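Local structure of viral CASP8 and FADD-like apoptosis regulator (Molluscum contagiosum virus subtype 1, 2BBR) at residues L10-H15 and S75-S80; E62-Y65 and D71-K74; V101-E106 and S134-L139; S109-A114 and L164-L169. The protein inhibits death-receptor-induced apoptosis by interfering with host caspase-8 recruitment and activation at the death-inducing signaling complex, and also suppresses host NF-kappa-B activation. All coordinates share one frame; numbering follows the deposited sequence.

Contact 1 of 4, residues L10-H15 and S75-S80; sequences LPFLRH and SRFGLS
Arg-76 passes obliquely by the CE1–CZ edge of the Phe-12 ring and finishes near His-15, and its atoms trace the contact in order. CB stands 3.9 Å from Phe-12 CZ. The chain then bends at its second torsion (chi2 -59°), which carries CD back beside the ring, 3.9 Å from Phe-12 CE1. NE donates to a water at 2.7 Å. That water donates in turn to the backbone O of Phe-12 at 3.0 Å and is hydrogen-bonded to His-15 ND1, so one molecule links the guanidinium to a main-chain oxygen and to a ring nitrogen of segment 10-15. Beyond NE, NH1 makes a weak bond to Ser-75 OG (3.0 Å, 130° at the hydrogen), while NH2 reaches His-15 CE1 at 3.4 Å. Next to Arg-76, Phe-77 offers a ring face to the edge of Phe-12 in an offset edge-to-face pair, with centroids 5.8 Å apart and planes at 83°. The contact is thus a surface seam between the helices 10-17 and 70-77. Inward of it, Phe-77 packs on Leu-57, Leu-60 and Leu-64 of helix 57-66, and Leu-13 on Leu-46 of helix 42-51.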
loop_
_atom_site.group_PDB
_atom_site.type_symbol
_atom_site.label_atom_id
_atom_site.label_comp_id
_atom_site.label_asym_id
_atom_site.label_seq_id
_atom_site.Cartn_x
_atom_site.Cartn_y
_atom_site.Cartn_z
ATOM N N LEU A 10 16.974 12.302 6.557
ATOM C CA LEU A 10 16.530 12.267 5.168
ATOM C C LEU A 10 17.637 11.844 4.207
ATOM O O LEU A 10 17.410 11.015 3.327
ATOM C CB LEU A 10 15.971 13.629 4.740
ATOM C CG LEU A 10 14.532 13.948 5.157
ATOM C CD1 LEU A 10 14.422 13.983 6.673
ATOM C CD2 LEU A 10 14.117 15.283 4.561
ATOM N N PRO A 11 18.850 12.409 4.353
ATOM C CA PRO A 11 19.941 12.026 3.452
ATOM C C PRO A 11 20.098 10.509 3.395
ATOM O O PRO A 11 20.271 9.925 2.325
ATOM C CB PRO A 11 21.152 12.714 4.074
ATOM C CG PRO A 11 20.555 13.966 4.638
ATOM C CD PRO A 11 19.294 13.451 5.298
ATOM N N PHE A 12 20.034 9.882 4.563
ATOM C CA PHE A 12 20.146 8.435 4.684
ATOM C C PHE A 12 19.030 7.783 3.866
ATOM O O PHE A 12 19.220 6.733 3.249
ATOM C CB PHE A 12 20.025 8.048 6.161
ATOM C CG PHE A 12 19.910 6.571 6.404
ATOM C CD1 PHE A 12 21.001 5.729 6.217
ATOM C CD2 PHE A 12 18.708 6.026 6.845
ATOM C CE1 PHE A 12 20.895 4.363 6.469
ATOM C CE2 PHE A 12 18.593 4.662 7.100
ATOM C CZ PHE A 12 19.690 3.830 6.912
ATOM N N LEU A 13 17.871 8.434 3.853
ATOM C CA LEU A 13 16.699 7.946 3.135
ATOM C C LEU A 13 16.795 8.125 1.620
ATOM O O LEU A 13 16.530 7.186 0.867
ATOM C CB LEU A 13 15.451 8.653 3.659
ATOM C CG LEU A 13 15.338 8.650 5.186
ATOM C CD1 LEU A 13 14.112 9.426 5.605
ATOM C CD2 LEU A 13 15.276 7.222 5.703
ATOM N N ARG A 14 17.158 9.323 1.170
ATOM C CA ARG A 14 17.281 9.572 -0.264
ATOM C C ARG A 14 18.266 8.589 -0.883
ATOM O O ARG A 14 18.107 8.167 -2.029
ATOM C CB ARG A 14 17.745 11.007 -0.537
ATOM C CG ARG A 14 16.633 12.046 -0.500
ATOM C CD ARG A 14 16.175 12.337 0.919
ATOM N NE ARG A 14 17.184 13.070 1.678
ATOM C CZ ARG A 14 17.600 14.298 1.380
ATOM N NH1 ARG A 14 17.093 14.941 0.336
ATOM N NH2 ARG A 14 18.523 14.886 2.130
ATOM N N HIS A 15 19.284 8.224 -0.115
ATOM C CA HIS A 15 20.285 7.282 -0.586
ATOM C C HIS A 15 19.641 5.900 -0.700
ATOM O O HIS A 15 19.895 5.151 -1.642
ATOM C CB HIS A 15 21.465 7.265 0.389
ATOM C CG HIS A 15 22.556 6.321 0.003
ATOM N ND1 HIS A 15 22.654 5.047 0.516
ATOM C CD2 HIS A 15 23.599 6.465 -0.849
ATOM C CE1 HIS A 15 23.712 4.448 0.002
ATOM N NE2 HIS A 15 24.303 5.287 -0.829
ATOM N N SER A 75 20.903 -4.593 5.254
ATOM C CA SER A 75 21.979 -3.625 5.062
ATOM C C SER A 75 21.776 -2.255 5.694
ATOM O O SER A 75 22.740 -1.633 6.141
ATOM C CB SER A 75 22.276 -3.447 3.571
ATOM O OG SER A 75 21.214 -2.788 2.904
ATOM N N ARG A 76 20.535 -1.785 5.744
ATOM C CA ARG A 76 20.261 -0.470 6.305
ATOM C C ARG A 76 19.814 -0.460 7.758
ATOM O O ARG A 76 20.062 0.511 8.474
ATOM C CB ARG A 76 19.213 0.248 5.457
ATOM C CG ARG A 76 19.638 0.493 4.018
ATOM C CD ARG A 76 20.910 1.320 3.963
ATOM N NE ARG A 76 21.139 1.897 2.641
ATOM C CZ ARG A 76 21.376 1.191 1.540
ATOM N NH1 ARG A 76 21.417 -0.131 1.589
ATOM N NH2 ARG A 76 21.576 1.815 0.385
ATOM N N PHE A 77 19.162 -1.530 8.203
ATOM C CA PHE A 77 18.681 -1.566 9.577
ATOM C C PHE A 77 19.145 -2.764 10.399
ATOM O O PHE A 77 18.820 -2.864 11.583
ATOM C CB PHE A 77 17.152 -1.479 9.583
ATOM C CG PHE A 77 16.620 -0.229 8.934
ATOM C CD1 PHE A 77 16.038 -0.267 7.674
ATOM C CD2 PHE A 77 16.730 0.997 9.581
ATOM C CE1 PHE A 77 15.571 0.901 7.067
ATOM C CE2 PHE A 77 16.268 2.167 8.985
ATOM C CZ PHE A 77 15.687 2.120 7.726
ATOM N N GLY A 78 19.913 -3.658 9.780
ATOM C CA GLY A 78 20.408 -4.831 10.481
ATOM C C GLY A 78 19.299 -5.736 10.980
ATOM O O GLY A 78 19.460 -6.439 11.981
ATOM N N LEU A 79 18.175 -5.736 10.275
ATOM C CA LEU A 79 17.035 -6.547 10.671
ATOM C C LEU A 79 16.760 -7.721 9.753
ATOM O O LEU A 79 16.801 -7.598 8.529
ATOM C CB LEU A 79 15.772 -5.686 10.731
ATOM C CG LEU A 79 15.707 -4.575 11.776
ATOM C CD1 LEU A 79 14.447 -3.750 11.571
ATOM C CD2 LEU A 79 15.735 -5.178 13.168
ATOM N N SER A 80 16.476 -8.865 10.363
ATOM C CA SER A 80 16.109 -10.057 9.623
ATOM C C SER A 80 14.610 -9.901 9.358
ATOM O O SER A 80 13.974 -8.976 9.867
ATOM C CB SER A 80 16.325 -11.299 10.479
ATOM O OG SER A 80 15.451 -11.279 11.597
HETATM O O HOH W 1 21.261 4.552 2.969
#

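Contact 2 of 4, residues E62-Y65 and D71-K74; sequences EMLY and DLLK
Leu-64 meets both Leu-72 and Leu-73, and each of its carbons beyond CA except CG has a partner within about 4 Å. Its CB lies 3.8 Å from Leu-73 CD2, and the two side chains run past each other in opposite directions, so each tip heads toward the other's base. Its CD2 touches Leu-72 CD1 at 3.9 Å and its CD1 comes 4.0 Å from Leu-72 CB; these two leucines meet nearly at right angles. With CG placed anti to the carbonyl carbon (chi1 -65°), the Leu-64 methyls extend toward helix 70-77. The other methyl of Leu-73, CD1, rests 4.1 Å from Tyr-65 CA, touching main chain and not the phenol ring. No hydrogen bond crosses: all three leucines are buried and the contact is apolar. The helices approach to 6.5 Å between the CA atoms of Leu-64 and Leu-73.

In the next shell, Phe-77 packs on Leu-64, and Ala-84 of helix 81-85 packs on both Leu-73 and Tyr-65. The hydroxyl of Tyr-65, whose side chain leads away from residues 71-74 and touches Met-70, is hydrogen-bonded to Glu-85. Glu-62, on the same helix as Leu-64, forms a salt bridge with Lys-98.

Just before Leu-72, Asp-71 pairs with Arg-69 through a salt bridge. Arg-69, Asp-71 and Leu-72 spell the RxDL signature of death effector domains, and here its leucine is a core residue joining two consecutive helices of the DED helical bundle.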
loop_
_atom_site.group_PDB
_atom_site.type_symbol
_atom_site.label_atom_id
_atom_site.label_comp_id
_atom_site.label_asym_id
_atom_site.label_seq_id
_atom_site.Cartn_x
_atom_site.Cartn_y
_atom_site.Cartn_z
ATOM N N GLU A 62 8.600 -1.047 7.816
ATOM C CA GLU A 62 7.366 -1.613 7.271
ATOM C C GLU A 62 7.332 -1.458 5.757
ATOM O O GLU A 62 6.935 -2.377 5.040
ATOM C CB GLU A 62 6.136 -0.936 7.872
ATOM C CG GLU A 62 5.864 -1.317 9.305
ATOM C CD GLU A 62 4.429 -1.040 9.696
ATOM O OE1 GLU A 62 4.158 0.038 10.267
ATOM O OE2 GLU A 62 3.573 -1.901 9.416
ATOM N N MET A 63 7.731 -0.289 5.265
ATOM C CA MET A 63 7.749 -0.067 3.827
ATOM C C MET A 63 8.626 -1.098 3.135
ATOM O O MET A 63 8.215 -1.710 2.151
ATOM C CB MET A 63 8.273 1.328 3.501
ATOM C CG MET A 63 7.338 2.446 3.893
ATOM S SD MET A 63 8.058 4.041 3.513
ATOM C CE MET A 63 6.836 5.136 4.230
ATOM N N LEU A 64 9.837 -1.288 3.647
ATOM C CA LEU A 64 10.749 -2.253 3.036
ATOM C C LEU A 64 10.206 -3.677 3.126
ATOM O O LEU A 64 10.366 -4.468 2.198
ATOM C CB LEU A 64 12.135 -2.163 3.684
ATOM C CG LEU A 64 12.873 -0.838 3.455
ATOM C CD1 LEU A 64 14.186 -0.843 4.224
ATOM C CD2 LEU A 64 13.116 -0.631 1.965
ATOM N N TYR A 65 9.566 -4.006 4.242
ATOM C CA TYR A 65 9.000 -5.338 4.402
ATOM C C TYR A 65 7.905 -5.579 3.362
ATOM O O TYR A 65 7.876 -6.618 2.702
ATOM C CB TYR A 65 8.409 -5.502 5.798
ATOM C CG TYR A 65 7.860 -6.887 6.046
ATOM C CD1 TYR A 65 8.683 -7.909 6.513
ATOM C CD2 TYR A 65 6.525 -7.191 5.768
ATOM C CE1 TYR A 65 8.193 -9.200 6.697
ATOM C CE2 TYR A 65 6.028 -8.479 5.948
ATOM C CZ TYR A 65 6.870 -9.477 6.413
ATOM O OH TYR A 65 6.388 -10.756 6.585
ATOM N N ASP A 71 16.833 -7.491 1.675
ATOM C CA ASP A 71 18.234 -7.124 1.491
ATOM C C ASP A 71 18.479 -5.752 2.121
ATOM O O ASP A 71 19.462 -5.547 2.834
ATOM C CB ASP A 71 18.610 -7.117 -0.005
ATOM C CG ASP A 71 17.743 -6.183 -0.840
ATOM O OD1 ASP A 71 16.521 -6.091 -0.596
ATOM O OD2 ASP A 71 18.289 -5.550 -1.770
ATOM N N LEU A 72 17.560 -4.822 1.883
ATOM C CA LEU A 72 17.685 -3.475 2.430
ATOM C C LEU A 72 17.417 -3.438 3.937
ATOM O O LEU A 72 18.002 -2.629 4.659
ATOM C CB LEU A 72 16.751 -2.516 1.686
ATOM C CG LEU A 72 17.057 -2.399 0.185
ATOM C CD1 LEU A 72 16.078 -1.433 -0.466
ATOM C CD2 LEU A 72 18.492 -1.926 -0.026
ATOM N N LEU A 73 16.533 -4.310 4.416
ATOM C CA LEU A 73 16.262 -4.367 5.848
ATOM C C LEU A 73 17.553 -4.763 6.559
ATOM O O LEU A 73 17.886 -4.224 7.615
ATOM C CB LEU A 73 15.156 -5.382 6.151
ATOM C CG LEU A 73 13.737 -4.877 5.864
ATOM C CD1 LEU A 73 12.758 -6.036 5.869
ATOM C CD2 LEU A 73 13.342 -3.831 6.895
ATOM N N LYS A 74 18.285 -5.708 5.976
ATOM C CA LYS A 74 19.548 -6.142 6.565
ATOM C C LYS A 74 20.649 -5.084 6.464
ATOM O O LYS A 74 21.250 -4.707 7.469
ATOM C CB LYS A 74 20.049 -7.434 5.905
ATOM C CG LYS A 74 19.314 -8.699 6.326
ATOM C CD LYS A 74 19.923 -9.936 5.671
ATOM C CE LYS A 74 19.695 -9.940 4.168
ATOM N NZ LYS A 74 20.419 -11.049 3.490
#

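Contact 3 of 4, residues V101-E106 and S134-L139; sequences VCVGEE and SRFVEL
Gly-104 and Phe-136 bring the backbones of the two segments to 5.1 Å between their CA atoms, whereas the CA atoms of Val-101, about a turn before Gly-104, and Val-137, the residue after Phe-136, are 6.4 Å apart. The close approach falls where segment 101-106 has no side chain: the bare CA of Gly-104 faces segment 134-139. The phenyl group of Phe-136 fills this position. Its CG is anti to the backbone N (chi1 -178°), and the ring slants across the glycine, with CD2 3.3 Å from Gly-104 CA, a tight fit. Farther along the ring, CZ meets Val-103 CG1 at 4.0 Å. The valine pair closes the other end, Val-101 CG2 touching Val-137 CG1 at 4.2 Å.

Side chain and backbone also meet at the start of helix 136-145. Glu-138 OE2 accepts from the backbone N of the N-cap residue Arg-135 at 2.8 Å and 170°, though the donor lies above the carboxylate plane. OE1 of the same carboxylate adds a weak, salt-bridged bond to Arg-135 NH1.

Thus helix 95-104 packs on the first turn of helix 136-145. Phe-136 also rests on Leu-112 and Leu-115 of helix 109-122, and Val-103 on Leu-173 of helix 167-187. On another flank, Val-101 and Val-137 both touch Phe-30 of helix 22-31, so the contact also borders the junction of the two DEDs.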
loop_
_atom_site.group_PDB
_atom_site.type_symbol
_atom_site.label_atom_id
_atom_site.label_comp_id
_atom_site.label_asym_id
_atom_site.label_seq_id
_atom_site.Cartn_x
_atom_site.Cartn_y
_atom_site.Cartn_z
ATOM N N VAL A 101 -1.223 -3.356 -1.523
ATOM C CA VAL A 101 0.056 -3.545 -2.197
ATOM C C VAL A 101 0.361 -5.035 -2.312
ATOM O O VAL A 101 0.741 -5.522 -3.381
ATOM C CB VAL A 101 1.215 -2.862 -1.437
ATOM C CG1 VAL A 101 2.552 -3.306 -2.023
ATOM C CG2 VAL A 101 1.078 -1.345 -1.535
ATOM N N CYS A 102 0.186 -5.761 -1.216
ATOM C CA CYS A 102 0.477 -7.185 -1.223
ATOM C C CYS A 102 -0.405 -7.978 -2.177
ATOM O O CYS A 102 0.081 -8.876 -2.865
ATOM C CB CYS A 102 0.385 -7.736 0.196
ATOM S SG CYS A 102 1.720 -7.105 1.245
ATOM N N VAL A 103 -1.692 -7.656 -2.226
ATOM C CA VAL A 103 -2.596 -8.347 -3.134
ATOM C C VAL A 103 -2.165 -8.068 -4.573
ATOM O O VAL A 103 -2.163 -8.970 -5.416
ATOM C CB VAL A 103 -4.054 -7.887 -2.911
ATOM C CG1 VAL A 103 -4.951 -8.384 -4.037
ATOM C CG2 VAL A 103 -4.551 -8.417 -1.581
ATOM N N GLY A 104 -1.777 -6.827 -4.847
ATOM C CA GLY A 104 -1.343 -6.483 -6.188
ATOM C C GLY A 104 -0.151 -7.308 -6.637
ATOM O O GLY A 104 -0.019 -7.621 -7.819
ATOM N N GLU A 105 0.726 -7.658 -5.702
ATOM C CA GLU A 105 1.906 -8.447 -6.040
ATOM C C GLU A 105 1.597 -9.933 -6.219
ATOM O O GLU A 105 2.460 -10.699 -6.654
ATOM C CB GLU A 105 2.988 -8.262 -4.972
ATOM C CG GLU A 105 3.515 -6.837 -4.869
ATOM C CD GLU A 105 4.021 -6.303 -6.196
ATOM O OE1 GLU A 105 3.418 -5.347 -6.726
ATOM O OE2 GLU A 105 5.024 -6.845 -6.712
ATOM N N GLU A 106 0.374 -10.344 -5.889
ATOM C CA GLU A 106 -0.041 -11.741 -6.032
ATOM C C GLU A 106 -0.834 -11.949 -7.316
ATOM O O GLU A 106 -1.325 -13.047 -7.592
ATOM C CB GLU A 106 -0.901 -12.170 -4.843
ATOM C CG GLU A 106 -0.163 -12.191 -3.517
ATOM C CD GLU A 106 0.953 -13.219 -3.479
ATOM O OE1 GLU A 106 1.729 -13.213 -2.501
ATOM O OE2 GLU A 106 1.054 -14.038 -4.420
ATOM N N SER A 134 -1.712 0.403 -16.344
ATOM C CA SER A 134 -2.103 0.659 -14.959
ATOM C C SER A 134 -1.793 -0.487 -14.004
ATOM O O SER A 134 -2.174 -1.630 -14.243
ATOM C CB SER A 134 -3.599 0.974 -14.877
ATOM O OG SER A 134 -3.919 2.168 -15.566
ATOM N N ARG A 135 -1.109 -0.161 -12.910
ATOM C CA ARG A 135 -0.754 -1.142 -11.887
ATOM C C ARG A 135 -1.969 -1.388 -10.989
ATOM O O ARG A 135 -2.929 -0.617 -11.013
ATOM C CB ARG A 135 0.387 -0.610 -11.012
ATOM C CG ARG A 135 1.648 -0.184 -11.748
ATOM C CD ARG A 135 2.716 0.235 -10.740
ATOM N NE ARG A 135 4.012 0.503 -11.358
ATOM C CZ ARG A 135 4.344 1.648 -11.948
ATOM N NH1 ARG A 135 3.479 2.649 -12.004
ATOM N NH2 ARG A 135 5.549 1.790 -12.483
ATOM N N PHE A 136 -1.923 -2.448 -10.187
ATOM C CA PHE A 136 -3.028 -2.733 -9.278
ATOM C C PHE A 136 -3.261 -1.559 -8.319
ATOM O O PHE A 136 -4.409 -1.186 -8.066
ATOM C CB PHE A 136 -2.767 -4.003 -8.464
ATOM C CG PHE A 136 -3.901 -4.375 -7.544
ATOM C CD1 PHE A 136 -5.099 -4.862 -8.054
ATOM C CD2 PHE A 136 -3.781 -4.213 -6.168
ATOM C CE1 PHE A 136 -6.159 -5.181 -7.205
ATOM C CE2 PHE A 136 -4.832 -4.529 -5.314
ATOM C CZ PHE A 136 -6.024 -5.012 -5.830
ATOM N N VAL A 137 -2.191 -0.967 -7.790
ATOM C CA VAL A 137 -2.382 0.152 -6.870
ATOM C C VAL A 137 -3.053 1.320 -7.572
ATOM O O VAL A 137 -3.786 2.088 -6.950
ATOM C CB VAL A 137 -1.053 0.637 -6.228
ATOM C CG1 VAL A 137 -0.532 -0.416 -5.267
ATOM C CG2 VAL A 137 -0.024 0.953 -7.303
ATOM N N GLU A 138 -2.813 1.459 -8.870
ATOM C CA GLU A 138 -3.441 2.537 -9.616
ATOM C C GLU A 138 -4.923 2.210 -9.828
ATOM O O GLU A 138 -5.767 3.105 -9.818
ATOM C CB GLU A 138 -2.681 2.765 -10.928
ATOM C CG GLU A 138 -1.332 3.448 -10.662
ATOM C CD GLU A 138 -0.326 3.338 -11.798
ATOM O OE1 GLU A 138 0.721 4.015 -11.721
ATOM O OE2 GLU A 138 -0.562 2.575 -12.752
ATOM N N LEU A 139 -5.244 0.929 -9.988
ATOM C CA LEU A 139 -6.634 0.504 -10.125
ATOM C C LEU A 139 -7.353 0.803 -8.802
ATOM O O LEU A 139 -8.478 1.309 -8.795
ATOM C CB LEU A 139 -6.710 -0.996 -10.426
ATOM C CG LEU A 139 -8.093 -1.651 -10.338
ATOM C CD1 LEU A 139 -9.054 -0.979 -11.306
ATOM C CD2 LEU A 139 -7.975 -3.140 -10.642
#

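Contact 4 of 4, residues S109-A114 and L164-L169; sequences SSELRA and LRRLDL
Arg-166 folds back toward Glu-111 through two successive bends (chi2 -58°, chi3 -62°), while the glutamate chain reaches out from its helix extended beyond CG. The two side chains cross at about a right angle, and NH1 of Arg-166 donates to OE2 of Glu-111 at 2.8 Å and 161°, a salt bridge. The oxygen lies in the guanidinium plane and is met on the syn side of the carboxylate, slightly out of its plane. The guanidinium grips Asp-168 side-on: NE donates to OD1 and NH2 to OD2, both at 2.9 Å and both to syn lone pairs. With Leu-169 CD1 3.5 Å above one face, the group's rotation is well fixed.

Leu-164, just before the Schellman motif at Arg-165, supplies the apolar half. Its CD2 lies 3.7 Å from Glu-111 CB and its CD1 4.0 Å from Ala-114 CB.

Set between two carboxylates, with Glu-111 OE2 and Asp-168 OD1 6.8 Å apart, the guanidinium probably eases the repulsion between them. Glu-111 with the Arg-166, Asp-168 and Leu-169 sequence matches the E/D-RxDL charge triad characteristic of death effector domains, here on the surface of DED 2.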
loop_
_atom_site.group_PDB
_atom_site.type_symbol
_atom_site.label_atom_id
_atom_site.label_comp_id
_atom_site.label_asym_id
_atom_site.label_seq_id
_atom_site.Cartn_x
_atom_site.Cartn_y
_atom_site.Cartn_z
ATOM N N SER A 109 -0.178 -10.250 -14.822
ATOM C CA SER A 109 -0.688 -9.260 -15.764
ATOM C C SER A 109 -2.048 -9.578 -16.371
ATOM O O SER A 109 -2.842 -8.673 -16.613
ATOM C CB SER A 109 0.327 -9.026 -16.884
ATOM O OG SER A 109 1.541 -8.516 -16.364
ATOM N N SER A 110 -2.316 -10.854 -16.627
ATOM C CA SER A 110 -3.598 -11.250 -17.204
ATOM C C SER A 110 -4.725 -11.022 -16.202
ATOM O O SER A 110 -5.805 -10.558 -16.561
ATOM C CB SER A 110 -3.568 -12.724 -17.611
ATOM O OG SER A 110 -4.803 -13.113 -18.184
ATOM N N GLU A 111 -4.466 -11.366 -14.943
ATOM C CA GLU A 111 -5.451 -11.176 -13.883
ATOM C C GLU A 111 -5.708 -9.683 -13.695
ATOM O O GLU A 111 -6.850 -9.250 -13.560
ATOM C CB GLU A 111 -4.948 -11.788 -12.571
ATOM C CG GLU A 111 -4.814 -13.302 -12.611
ATOM C CD GLU A 111 -4.219 -13.882 -11.340
ATOM O OE1 GLU A 111 -3.118 -13.444 -10.945
ATOM O OE2 GLU A 111 -4.848 -14.783 -10.746
ATOM N N LEU A 112 -4.637 -8.896 -13.696
ATOM C CA LEU A 112 -4.771 -7.457 -13.526
ATOM C C LEU A 112 -5.584 -6.859 -14.671
ATOM O O LEU A 112 -6.432 -5.994 -14.456
ATOM C CB LEU A 112 -3.390 -6.802 -13.451
ATOM C CG LEU A 112 -3.349 -5.275 -13.339
ATOM C CD1 LEU A 112 -4.132 -4.806 -12.118
ATOM C CD2 LEU A 112 -1.903 -4.822 -13.251
ATOM N N ARG A 113 -5.329 -7.323 -15.892
ATOM C CA ARG A 113 -6.071 -6.834 -17.047
ATOM C C ARG A 113 -7.559 -7.146 -16.880
ATOM O O ARG A 113 -8.411 -6.303 -17.136
ATOM C CB ARG A 113 -5.552 -7.487 -18.330
ATOM C CG ARG A 113 -6.371 -7.160 -19.572
ATOM C CD ARG A 113 -6.068 -8.154 -20.678
ATOM N NE ARG A 113 -6.154 -9.524 -20.178
ATOM C CZ ARG A 113 -7.252 -10.065 -19.658
ATOM N NH1 ARG A 113 -8.372 -9.360 -19.574
ATOM N NH2 ARG A 113 -7.224 -11.309 -19.201
ATOM N N ALA A 114 -7.867 -8.366 -16.443
ATOM C CA ALA A 114 -9.256 -8.762 -16.247
ATOM C C ALA A 114 -9.923 -7.861 -15.213
ATOM O O ALA A 114 -11.061 -7.436 -15.387
ATOM C CB ALA A 114 -9.333 -10.219 -15.802
ATOM N N LEU A 164 -12.914 -13.355 -10.674
ATOM C CA LEU A 164 -11.667 -13.810 -11.277
ATOM C C LEU A 164 -11.333 -15.227 -10.808
ATOM O O LEU A 164 -10.423 -15.873 -11.335
ATOM C CB LEU A 164 -10.537 -12.854 -10.877
ATOM C CG LEU A 164 -9.131 -13.103 -11.421
ATOM C CD1 LEU A 164 -9.133 -12.949 -12.935
ATOM C CD2 LEU A 164 -8.159 -12.116 -10.780
ATOM N N ARG A 165 -12.087 -15.690 -9.815
ATOM C CA ARG A 165 -11.919 -17.003 -9.200
ATOM C C ARG A 165 -10.740 -17.062 -8.235
ATOM O O ARG A 165 -10.310 -18.143 -7.834
ATOM C CB ARG A 165 -11.813 -18.107 -10.260
ATOM C CG ARG A 165 -13.148 -18.388 -10.938
ATOM C CD ARG A 165 -13.133 -19.675 -11.747
ATOM N NE ARG A 165 -13.104 -19.425 -13.186
ATOM C CZ ARG A 165 -12.082 -18.875 -13.834
ATOM N NH1 ARG A 165 -10.990 -18.510 -13.175
ATOM N NH2 ARG A 165 -12.152 -18.689 -15.144
ATOM N N ARG A 166 -10.222 -15.894 -7.860
ATOM C CA ARG A 166 -9.136 -15.830 -6.891
ATOM C C ARG A 166 -9.797 -15.678 -5.524
ATOM O O ARG A 166 -9.735 -14.622 -4.881
ATOM C CB ARG A 166 -8.200 -14.648 -7.173
ATOM C CG ARG A 166 -7.261 -14.868 -8.358
ATOM C CD ARG A 166 -6.401 -16.113 -8.163
ATOM N NE ARG A 166 -5.528 -16.022 -6.996
ATOM C CZ ARG A 166 -4.320 -15.469 -7.001
ATOM N NH1 ARG A 166 -3.831 -14.950 -8.120
ATOM N NH2 ARG A 166 -3.601 -15.434 -5.886
ATOM N N LEU A 167 -10.451 -16.753 -5.095
ATOM C CA LEU A 167 -11.149 -16.767 -3.820
ATOM C C LEU A 167 -10.207 -16.546 -2.642
ATOM O O LEU A 167 -10.639 -16.108 -1.574
ATOM C CB LEU A 167 -11.917 -18.085 -3.657
ATOM C CG LEU A 167 -13.220 -18.200 -4.459
ATOM C CD1 LEU A 167 -12.966 -17.968 -5.938
ATOM C CD2 LEU A 167 -13.829 -19.572 -4.231
ATOM N N ASP A 168 -8.927 -16.841 -2.831
ATOM C CA ASP A 168 -7.943 -16.645 -1.777
ATOM C C ASP A 168 -7.751 -15.150 -1.515
ATOM O O ASP A 168 -7.723 -14.711 -0.362
ATOM C CB ASP A 168 -6.609 -17.300 -2.167
ATOM C CG ASP A 168 -6.043 -16.767 -3.477
ATOM O OD1 ASP A 168 -6.806 -16.643 -4.460
ATOM O OD2 ASP A 168 -4.826 -16.490 -3.517
ATOM N N LEU A 169 -7.633 -14.370 -2.585
ATOM C CA LEU A 169 -7.454 -12.928 -2.458
ATOM C C LEU A 169 -8.763 -12.289 -2.003
ATOM O O LEU A 169 -8.762 -11.355 -1.204
ATOM C CB LEU A 169 -6.989 -12.337 -3.790
ATOM C CG LEU A 169 -5.661 -12.904 -4.302
ATOM C CD1 LEU A 169 -5.318 -12.273 -5.642
ATOM C CD2 LEU A 169 -4.553 -12.655 -3.293
#

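Contacts 1 and 2 belong to DED 1, contacts 3 and 4 to DED 2. Contacts 1 and 2 share helix 70-77, with centres 8 Å apart, and touch where Phe-77 CE1 meets Leu-64 CD1 at 3.6 Å. Contacts 3 and 4 have centres 11 Å apart and interleave along the chain; Arg-166 NH1 is hydrogen-bonded to Glu-106 O at 3.2 Å, and Leu-112 packs on Phe-136. Across the two domains, contacts 2 and 3 come to about 6 Å between nearest atoms without touching. Contacts 1 and 4 are farthest apart, 34 Å between centres. A bound azide, probably from the crystallisation liquor and lined by Leu-88, Arg-95 and Lys-98, lies about 6 Å from the Tyr-65 side chain of contact 2.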